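Local atomic coordinates of ochratoxinase (Aspergillus niger, PDB entry 4C65), a protein that uses zinc to hydrolyse the amide bond of ochratoxin A, releasing L-phenylalanine and ochratoxin alpha, and acts as a carboxypeptidase that favours C-terminal aromatic residues. Residues C101-A104 with L105-Y109; R193-I196 with R197-A200; E346-F349 with A350-G354; E360-K363 with A364-N368. All coordinates share one frame; numbering follows the deposited sequence.

Contact 1: residues C101-A104 with L105-Y109; sequences CWEA and LQNGY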
# COMPACT_ATOMS: atom_id res chain seq x y z
N CYS A 101 -17.24 4.45 -34.13
CA CYS A 101 -18.63 4.82 -33.97
C CYS A 101 -19.17 5.62 -35.15
O CYS A 101 -20.35 5.45 -35.55
CB CYS A 101 -18.80 5.60 -32.68
SG CYS A 101 -18.63 4.54 -31.25
N TRP A 102 -18.35 6.50 -35.71
CA TRP A 102 -18.76 7.25 -36.89
C TRP A 102 -19.03 6.31 -38.05
O TRP A 102 -20.05 6.41 -38.75
CB TRP A 102 -17.67 8.25 -37.30
CG TRP A 102 -18.07 9.12 -38.43
CD1 TRP A 102 -18.76 10.29 -38.36
CD2 TRP A 102 -17.85 8.86 -39.82
NE1 TRP A 102 -19.01 10.76 -39.61
CE2 TRP A 102 -18.44 9.92 -40.53
CE3 TRP A 102 -17.22 7.85 -40.53
CZ2 TRP A 102 -18.40 10.00 -41.93
CZ3 TRP A 102 -17.18 7.92 -41.90
CH2 TRP A 102 -17.77 8.98 -42.59
N GLU A 103 -18.11 5.37 -38.24
CA GLU A 103 -18.19 4.42 -39.32
C GLU A 103 -19.44 3.54 -39.15
O GLU A 103 -20.15 3.23 -40.12
CB GLU A 103 -16.95 3.54 -39.34
CG GLU A 103 -15.64 4.17 -39.77
CD GLU A 103 -15.57 4.58 -41.23
OE1 GLU A 103 -16.42 4.11 -42.00
OE2 GLU A 103 -14.63 5.36 -41.61
N ALA A 104 -19.70 3.13 -37.93
CA ALA A 104 -20.88 2.26 -37.65
C ALA A 104 -22.17 2.92 -38.13
O ALA A 104 -23.00 2.29 -38.74
CB ALA A 104 -20.96 1.98 -36.16
N LEU A 105 -22.30 4.21 -37.80
CA LEU A 105 -23.52 4.93 -38.06
C LEU A 105 -23.69 5.16 -39.57
O LEU A 105 -24.78 5.05 -40.08
CB LEU A 105 -23.51 6.23 -37.28
CG LEU A 105 -24.84 6.88 -36.93
CD1 LEU A 105 -25.76 5.93 -36.18
CD2 LEU A 105 -24.57 8.12 -36.12
N GLN A 106 -22.58 5.40 -40.26
CA GLN A 106 -22.56 5.54 -41.70
C GLN A 106 -22.93 4.25 -42.41
O GLN A 106 -23.36 4.28 -43.57
CB GLN A 106 -21.20 5.99 -42.19
CG GLN A 106 -20.81 7.36 -41.69
CD GLN A 106 -21.48 8.48 -42.46
OE1 GLN A 106 -21.44 8.54 -43.69
NE2 GLN A 106 -22.10 9.40 -41.72
N ASN A 107 -22.79 3.12 -41.73
CA ASN A 107 -23.21 1.83 -42.29
C ASN A 107 -24.61 1.41 -41.90
O ASN A 107 -24.99 0.28 -42.14
CB ASN A 107 -22.22 0.74 -41.88
CG ASN A 107 -20.99 0.76 -42.76
OD1 ASN A 107 -21.02 0.13 -43.79
ND2 ASN A 107 -19.97 1.57 -42.42
N GLY A 108 -25.34 2.29 -41.23
CA GLY A 108 -26.71 2.00 -40.81
C GLY A 108 -26.86 1.24 -39.50
O GLY A 108 -27.93 0.73 -39.18
N TYR A 109 -25.80 1.16 -38.72
CA TYR A 109 -25.87 0.56 -37.40
C TYR A 109 -26.20 1.63 -36.36
O TYR A 109 -25.34 2.45 -36.05
CB TYR A 109 -24.56 -0.20 -37.09
CG TYR A 109 -24.54 -1.56 -37.80
CD1 TYR A 109 -24.24 -1.65 -39.17
CD2 TYR A 109 -24.87 -2.72 -37.10
CE1 TYR A 109 -24.27 -2.86 -39.81
CE2 TYR A 109 -24.88 -3.95 -37.74
CZ TYR A 109 -24.61 -4.01 -39.11
OH TYR A 109 -24.61 -5.24 -39.74
O HOH W 1 -22.00 9.14 -38.91
O HOH W 2 -16.89 1.17 -43.70

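Contact 2: residues R193-I196 with R197-A200; sequences RLQI and RRGA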
# COMPACT_ATOMS: atom_id res chain seq x y z
N ARG A 193 -21.57 -4.47 -9.59
CA ARG A 193 -21.91 -3.12 -9.17
C ARG A 193 -20.98 -2.07 -9.80
O ARG A 193 -21.43 -1.00 -10.18
CB ARG A 193 -21.89 -3.03 -7.66
CG ARG A 193 -23.03 -3.79 -7.02
CD ARG A 193 -22.81 -4.04 -5.53
NE ARG A 193 -23.85 -4.93 -5.01
CZ ARG A 193 -24.04 -5.22 -3.72
NH1 ARG A 193 -23.30 -4.68 -2.79
NH2 ARG A 193 -25.02 -6.03 -3.38
N LEU A 194 -19.71 -2.40 -9.95
CA LEU A 194 -18.78 -1.46 -10.57
C LEU A 194 -19.11 -1.20 -12.04
O LEU A 194 -18.84 -0.12 -12.57
CB LEU A 194 -17.36 -1.97 -10.46
CG LEU A 194 -16.67 -1.85 -9.10
CD1 LEU A 194 -15.42 -2.72 -9.10
CD2 LEU A 194 -16.29 -0.42 -8.80
N GLN A 195 -19.73 -2.16 -12.73
CA GLN A 195 -20.12 -1.90 -14.12
C GLN A 195 -21.37 -1.04 -14.15
O GLN A 195 -21.45 -0.08 -14.92
CB GLN A 195 -20.36 -3.20 -14.88
CG GLN A 195 -19.22 -4.20 -14.79
CD GLN A 195 -17.85 -3.56 -14.67
OE1 GLN A 195 -17.48 -2.70 -15.48
NE2 GLN A 195 -17.05 -4.04 -13.71
N ILE A 196 -22.35 -1.36 -13.31
CA ILE A 196 -23.55 -0.52 -13.21
C ILE A 196 -23.13 0.92 -12.89
O ILE A 196 -23.68 1.87 -13.44
CB ILE A 196 -24.51 -0.99 -12.11
CG1 ILE A 196 -25.00 -2.42 -12.38
CG2 ILE A 196 -25.68 -0.04 -11.99
CD1 ILE A 196 -25.91 -2.54 -13.59
N ARG A 197 -22.15 1.05 -12.00
CA ARG A 197 -21.59 2.36 -11.63
C ARG A 197 -21.21 3.22 -12.83
O ARG A 197 -21.48 4.42 -12.83
CB ARG A 197 -20.38 2.22 -10.74
CG ARG A 197 -19.96 3.49 -10.03
CD ARG A 197 -18.80 3.21 -9.10
NE ARG A 197 -18.55 4.34 -8.25
CZ ARG A 197 -17.96 5.46 -8.63
NH1 ARG A 197 -17.41 5.60 -9.82
NH2 ARG A 197 -17.87 6.43 -7.76
N ARG A 198 -20.62 2.58 -13.86
CA ARG A 198 -20.18 3.29 -15.09
C ARG A 198 -21.33 3.49 -16.06
O ARG A 198 -21.19 4.17 -17.05
CB ARG A 198 -18.88 2.68 -15.76
CG ARG A 198 -18.41 1.49 -15.01
CD ARG A 198 -17.18 0.85 -15.52
NE ARG A 198 -16.60 1.13 -16.81
CZ ARG A 198 -15.78 0.28 -17.41
NH1 ARG A 198 -15.47 -0.89 -16.85
NH2 ARG A 198 -15.24 0.58 -18.57
N GLY A 199 -22.51 2.95 -15.74
CA GLY A 199 -23.67 3.08 -16.62
C GLY A 199 -23.97 1.86 -17.47
O GLY A 199 -24.72 1.94 -18.45
N ALA A 200 -23.40 0.72 -17.12
CA ALA A 200 -23.61 -0.48 -17.91
C ALA A 200 -25.10 -0.81 -18.01
O ALA A 200 -25.83 -0.74 -17.03
CB ALA A 200 -22.84 -1.64 -17.33

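Contact 3: residues E346-F349 with A350-G354; sequences ELQF and AVERG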
# COMPACT_ATOMS: atom_id res chain seq x y z
N GLU A 346 -22.03 -10.56 -40.78
CA GLU A 346 -22.77 -11.46 -39.92
C GLU A 346 -24.14 -11.78 -40.51
O GLU A 346 -24.68 -12.88 -40.30
CB GLU A 346 -22.90 -10.87 -38.51
CG GLU A 346 -23.36 -11.86 -37.46
CD GLU A 346 -22.37 -13.00 -37.23
OE1 GLU A 346 -21.18 -12.86 -37.57
OE2 GLU A 346 -22.81 -14.04 -36.70
N LEU A 347 -24.72 -10.80 -41.22
CA LEU A 347 -25.99 -11.04 -41.90
C LEU A 347 -25.81 -12.07 -43.01
O LEU A 347 -26.63 -12.97 -43.17
CB LEU A 347 -26.57 -9.73 -42.47
CG LEU A 347 -27.17 -8.79 -41.43
CD1 LEU A 347 -26.94 -7.36 -41.84
CD2 LEU A 347 -28.65 -9.03 -41.22
N GLN A 348 -24.73 -11.93 -43.77
CA GLN A 348 -24.38 -12.89 -44.79
C GLN A 348 -24.27 -14.31 -44.21
O GLN A 348 -24.82 -15.25 -44.75
CB GLN A 348 -23.06 -12.50 -45.43
CG GLN A 348 -22.55 -13.53 -46.40
CD GLN A 348 -21.33 -13.08 -47.16
OE1 GLN A 348 -21.11 -11.89 -47.43
NE2 GLN A 348 -20.55 -14.05 -47.60
N PHE A 349 -23.61 -14.43 -43.06
CA PHE A 349 -23.42 -15.73 -42.46
C PHE A 349 -24.70 -16.28 -41.88
O PHE A 349 -24.91 -17.48 -41.91
CB PHE A 349 -22.31 -15.71 -41.40
CG PHE A 349 -20.96 -15.31 -41.95
CD1 PHE A 349 -20.49 -15.85 -43.13
CD2 PHE A 349 -20.14 -14.43 -41.24
CE1 PHE A 349 -19.25 -15.50 -43.62
CE2 PHE A 349 -18.90 -14.06 -41.73
CZ PHE A 349 -18.46 -14.60 -42.92
N ALA A 350 -25.57 -15.41 -41.37
CA ALA A 350 -26.89 -15.85 -40.92
C ALA A 350 -27.66 -16.57 -42.03
O ALA A 350 -28.31 -17.60 -41.80
CB ALA A 350 -27.68 -14.67 -40.42
N VAL A 351 -27.55 -16.05 -43.26
CA VAL A 351 -28.19 -16.66 -44.40
C VAL A 351 -27.40 -17.86 -44.90
O VAL A 351 -27.92 -18.97 -44.96
CB VAL A 351 -28.38 -15.63 -45.56
CG1 VAL A 351 -28.92 -16.30 -46.82
CG2 VAL A 351 -29.29 -14.49 -45.11
N GLU A 352 -26.14 -17.64 -45.24
CA GLU A 352 -25.34 -18.64 -45.97
C GLU A 352 -24.75 -19.77 -45.12
O GLU A 352 -24.42 -20.81 -45.65
CB GLU A 352 -24.22 -17.95 -46.74
CG GLU A 352 -24.75 -17.00 -47.82
CD GLU A 352 -23.67 -16.30 -48.61
OE1 GLU A 352 -22.47 -16.62 -48.44
OE2 GLU A 352 -24.02 -15.42 -49.43
N ARG A 353 -24.62 -19.55 -43.82
CA ARG A 353 -24.18 -20.59 -42.90
C ARG A 353 -25.32 -21.08 -42.02
O ARG A 353 -25.49 -22.28 -41.82
CB ARG A 353 -23.07 -20.06 -41.99
CG ARG A 353 -21.77 -19.76 -42.68
CD ARG A 353 -20.98 -21.02 -42.98
NE ARG A 353 -20.18 -20.87 -44.19
CZ ARG A 353 -18.97 -21.39 -44.45
NH1 ARG A 353 -18.31 -22.17 -43.57
NH2 ARG A 353 -18.38 -21.12 -45.63
N GLY A 354 -26.08 -20.16 -41.45
CA GLY A 354 -27.16 -20.51 -40.54
C GLY A 354 -28.35 -21.12 -41.24
O GLY A 354 -29.01 -21.99 -40.71
O HOH W 3 -21.28 -16.83 -46.13

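Contact 4: residues E360-K363 with A364-N368; sequences EAIK and AATAN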
# COMPACT_ATOMS: atom_id res chain seq x y z
N GLU A 360 -35.47 -13.26 -42.28
CA GLU A 360 -35.17 -13.71 -40.91
C GLU A 360 -33.87 -13.13 -40.39
O GLU A 360 -33.77 -12.77 -39.22
CB GLU A 360 -35.11 -15.23 -40.85
CG GLU A 360 -36.47 -15.90 -40.92
CD GLU A 360 -36.38 -17.38 -41.28
OE1 GLU A 360 -35.28 -17.91 -41.54
OE2 GLU A 360 -37.42 -18.05 -41.36
N ALA A 361 -32.87 -13.04 -41.27
CA ALA A 361 -31.59 -12.45 -40.91
C ALA A 361 -31.76 -11.01 -40.46
O ALA A 361 -31.19 -10.58 -39.45
CB ALA A 361 -30.62 -12.52 -42.07
N ILE A 362 -32.56 -10.27 -41.21
CA ILE A 362 -32.85 -8.88 -40.87
C ILE A 362 -33.59 -8.77 -39.55
O ILE A 362 -33.30 -7.88 -38.76
CB ILE A 362 -33.61 -8.18 -42.01
CG1 ILE A 362 -32.63 -7.90 -43.17
CG2 ILE A 362 -34.26 -6.88 -41.53
CD1 ILE A 362 -33.27 -7.40 -44.44
N LYS A 363 -34.50 -9.69 -39.29
CA LYS A 363 -35.24 -9.77 -38.02
C LYS A 363 -34.28 -9.96 -36.84
O LYS A 363 -34.40 -9.31 -35.80
CB LYS A 363 -36.22 -10.93 -38.08
CG LYS A 363 -37.08 -11.08 -36.84
CD LYS A 363 -37.83 -12.39 -36.75
CE LYS A 363 -38.69 -12.33 -35.57
NZ LYS A 363 -40.03 -12.95 -35.60
N ALA A 364 -33.32 -10.84 -37.04
CA ALA A 364 -32.30 -11.11 -36.02
C ALA A 364 -31.38 -9.90 -35.78
O ALA A 364 -30.79 -9.79 -34.70
CB ALA A 364 -31.48 -12.33 -36.42
N ALA A 365 -31.26 -9.01 -36.76
CA ALA A 365 -30.43 -7.82 -36.59
C ALA A 365 -31.22 -6.56 -36.26
O ALA A 365 -30.63 -5.50 -36.04
CB ALA A 365 -29.61 -7.59 -37.84
N THR A 366 -32.54 -6.66 -36.22
CA THR A 366 -33.38 -5.52 -35.94
C THR A 366 -34.37 -5.83 -34.85
O THR A 366 -34.13 -5.52 -33.69
CB THR A 366 -34.09 -5.03 -37.22
OG1 THR A 366 -34.94 -6.05 -37.78
CG2 THR A 366 -33.08 -4.62 -38.24
N ALA A 367 -35.47 -6.50 -35.18
CA ALA A 367 -36.57 -6.70 -34.24
C ALA A 367 -36.17 -7.46 -32.96
O ALA A 367 -36.63 -7.13 -31.88
CB ALA A 367 -37.76 -7.39 -34.92
N ASN A 368 -35.34 -8.49 -33.11
CA ASN A 368 -34.95 -9.35 -32.00
C ASN A 368 -33.83 -8.77 -31.19
O ASN A 368 -33.66 -9.10 -30.03
CB ASN A 368 -34.49 -10.71 -32.50
CG ASN A 368 -35.63 -11.59 -32.97
OD1 ASN A 368 -36.81 -11.33 -32.72
ND2 ASN A 368 -35.28 -12.65 -33.68

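Contact 1: residues C101-A104 with L105-Y109
Leu105 continues the last turn of the helix, its N bonded to Cys101 O at 3.2 Å, and as an aliphatic residue it suits the buried side that meets Val132 and Thr110. Gln106 lays its side chain over a face of the Trp102 indole: CG sits 3.4 Å from the centroid of the six-membered ring, a CH-pi contact, and the amide lies stacked with the indole, the two planes 2° apart. The indole swings along the helix to meet it because Trp102 CG is anti to the backbone N (chi1 -175°). Its NE1 donates to Pro428 O, and its ring meets two Trp429 rings edge-to-face, one of its own chain and one of a neighbouring subunit. Asn107 folds back so that its ND2 donates to Glu103 O at 2.8 Å, nearly straight at 170°, from above the carbonyl plane. Gly108 is the C-prime residue of a Schellman motif, where positive phi favours glycine; its N bonds to Leu105 O at 3.0 Å, and Tyr109 N to Ala104 O at 3.0 Å. The helix thus turns directly into strand 109-114, an alpha-to-beta connection of the barrel, with Ala104 on Tyr112 and Tyr109 on Leu65 of strand 60-67.

Contact 2: residues R193-I196 with R197-A200
Gln195 and Arg198 run side by side and point the same way, with Arg198 NH1 giving a weak bond to Gln195 OE1 at 3.0 Å. Its N-H...O angle is only 129°, and the amide and guanidinium planes stand 72° apart, a loose pairing of groups whose main partners are others. Gln195 OE1 also accepts from Ala141 N, and its NE2 donates back to Ala191 O in the preceding turn; the bend in the chain at chi2 (-32°) brings the amide round to these positions. Arg198 spends its charge on Glu121 through NE and gives NH1 to Gly177 O as well. An amide suits position 195 because it can donate and accept at once where it is buried.

The backbone here ends helix 185-198 in a Schellman motif, the turn that leads toward strand 203-206 of the barrel. Gly199, at positive phi, donates its N to Ile196 O at 2.8 Å, and Ala200 N reaches Gln195 O at 3.0 Å. Arg197 N still makes a regular helical bond to Arg193 O at 2.8 Å, but Arg198 N makes only weak bonds, to Leu194 O and Gln195 O. Ala200, apolar and buried, turns its methyl back to the helix, CB 3.8 Å from Gln195 CB, while its O accepts from Arg240 NH2.

The remaining arginines are satisfied at a subunit interface. Arg197, extended from CG to NE, pairs with Asp151 of a neighbouring subunit, whose Leu155 O takes NH1; Arg193 meets Asp183 and Glu227 of that same subunit, and Glu234 of its own chain.

Contact 3: residues E346-F349 with A350-G354
Gln348 and Glu352, one helical turn apart, meet through their side chains on the face of the helix turned to Lys403, where Glu352 is exposed and Gln348 partly so. Gln348 leaves the backbone with CG anti to N (chi1 174°) and stays extended to its amide. Its CB starts away from the following turn, but CG lies 3.7 Å from Glu352 CD, an aliphatic carbon alongside the carboxylate. Beyond CD, NE2 donates weakly to Glu352 OE1 at 3.3 Å. A water bridges the same two groups, accepting from NE2 and donating to Glu352 OE1 at 2.6 Å. At the other branch of the tip, OE1 accepts from Gln406. Long polar chains suit this side.

Phe349 and Arg353 form a second pair, lying side by side with Phe349 CD1 4.1 Å from Arg353 CG; the guanidinium goes on to a salt bridge with Glu292. In the same turn the helix widens into a pi-type turn, and Phe349 O takes two donors, Arg353 N at 2.8 Å and Gly354 N at 3.0 Å. Gly354 fits because a CB there would clash with Ala350 O.

Near the active site, the Glu346 side chain is about 7 Å from that of active-site Asp336, its carboxylate held by Ser289 OG and Arg288 N. Phe349 packs on helix 288-297, Ala350 on Tyr321 of helix 304-327, and Leu347, Ala350 and Val351 on helix 358-365.

Contact 4: residues E360-K363 with A364-N368
Lys363 O accepts two backbone donors near the end of helix 358-365, Asn368 N at 3.0 Å nearly along the C=O axis and Thr366 N from well above the carbonyl plane.

Thr366 binds back to the previous turn through its side chain: OG1 donates to Ile362 O at 2.6 Å, again from above the carbonyl plane. With chi1 at 61°, OG1 lies between the backbone N and the carbonyl carbon, and this places the hydroxyl over that oxygen. A threonine fits well here, since its hydroxyl is satisfied by the backbone while its methyl stays with apolar neighbours; CG2 comes 4.2 Å from Ile362 CG2, and both residues pack on Met62 of strand 60-67.

Lys363 runs out past Asn368, the two side chains crossing, with Lys363 CE 3.6 Å from Asn368 OD1. Neither polar end relies on the other: Lys363 NZ forms a salt bridge with Asp19, and Asn368 ND2 donates to Ile331 O. The length of the lysine lets its methylenes pass the Asn368 amide before NZ reaches its acid.

Small Ala361 and Ala365 allow close approach of helix 344-354. Ala365 is backbone-bonded to Trp66 of strand 60-67 and Ala364 to Leu333, just after strand 331-332, so the helix end ties a barrel strand to the segment following another, consistent with the TIM-barrel domain of this metal-dependent amidohydrolase.

All four contacts are local turns near helix ends, yet their settings differ. Contact 1 is largely buried, whereas contacts 2, 3 and 4 are only partly so. Contacts 3 and 4 lie on consecutive helices that touch, and contact 1 reaches contact 3 where Tyr109 OH meets Leu347 CD1. Contact 2 stands apart, its centre about 33 Å from that of contact 3. Contacts 1 and 2 share a Schellman ending but border different subunit copies, by aromatic rings in one and arginine salt bridges in the other. Contacts 3 and 4 touch no other chain: contact 3 pairs polar side chains and widens to a pi-type turn, while contact 4 sets a threonine hydroxyl on the backbone.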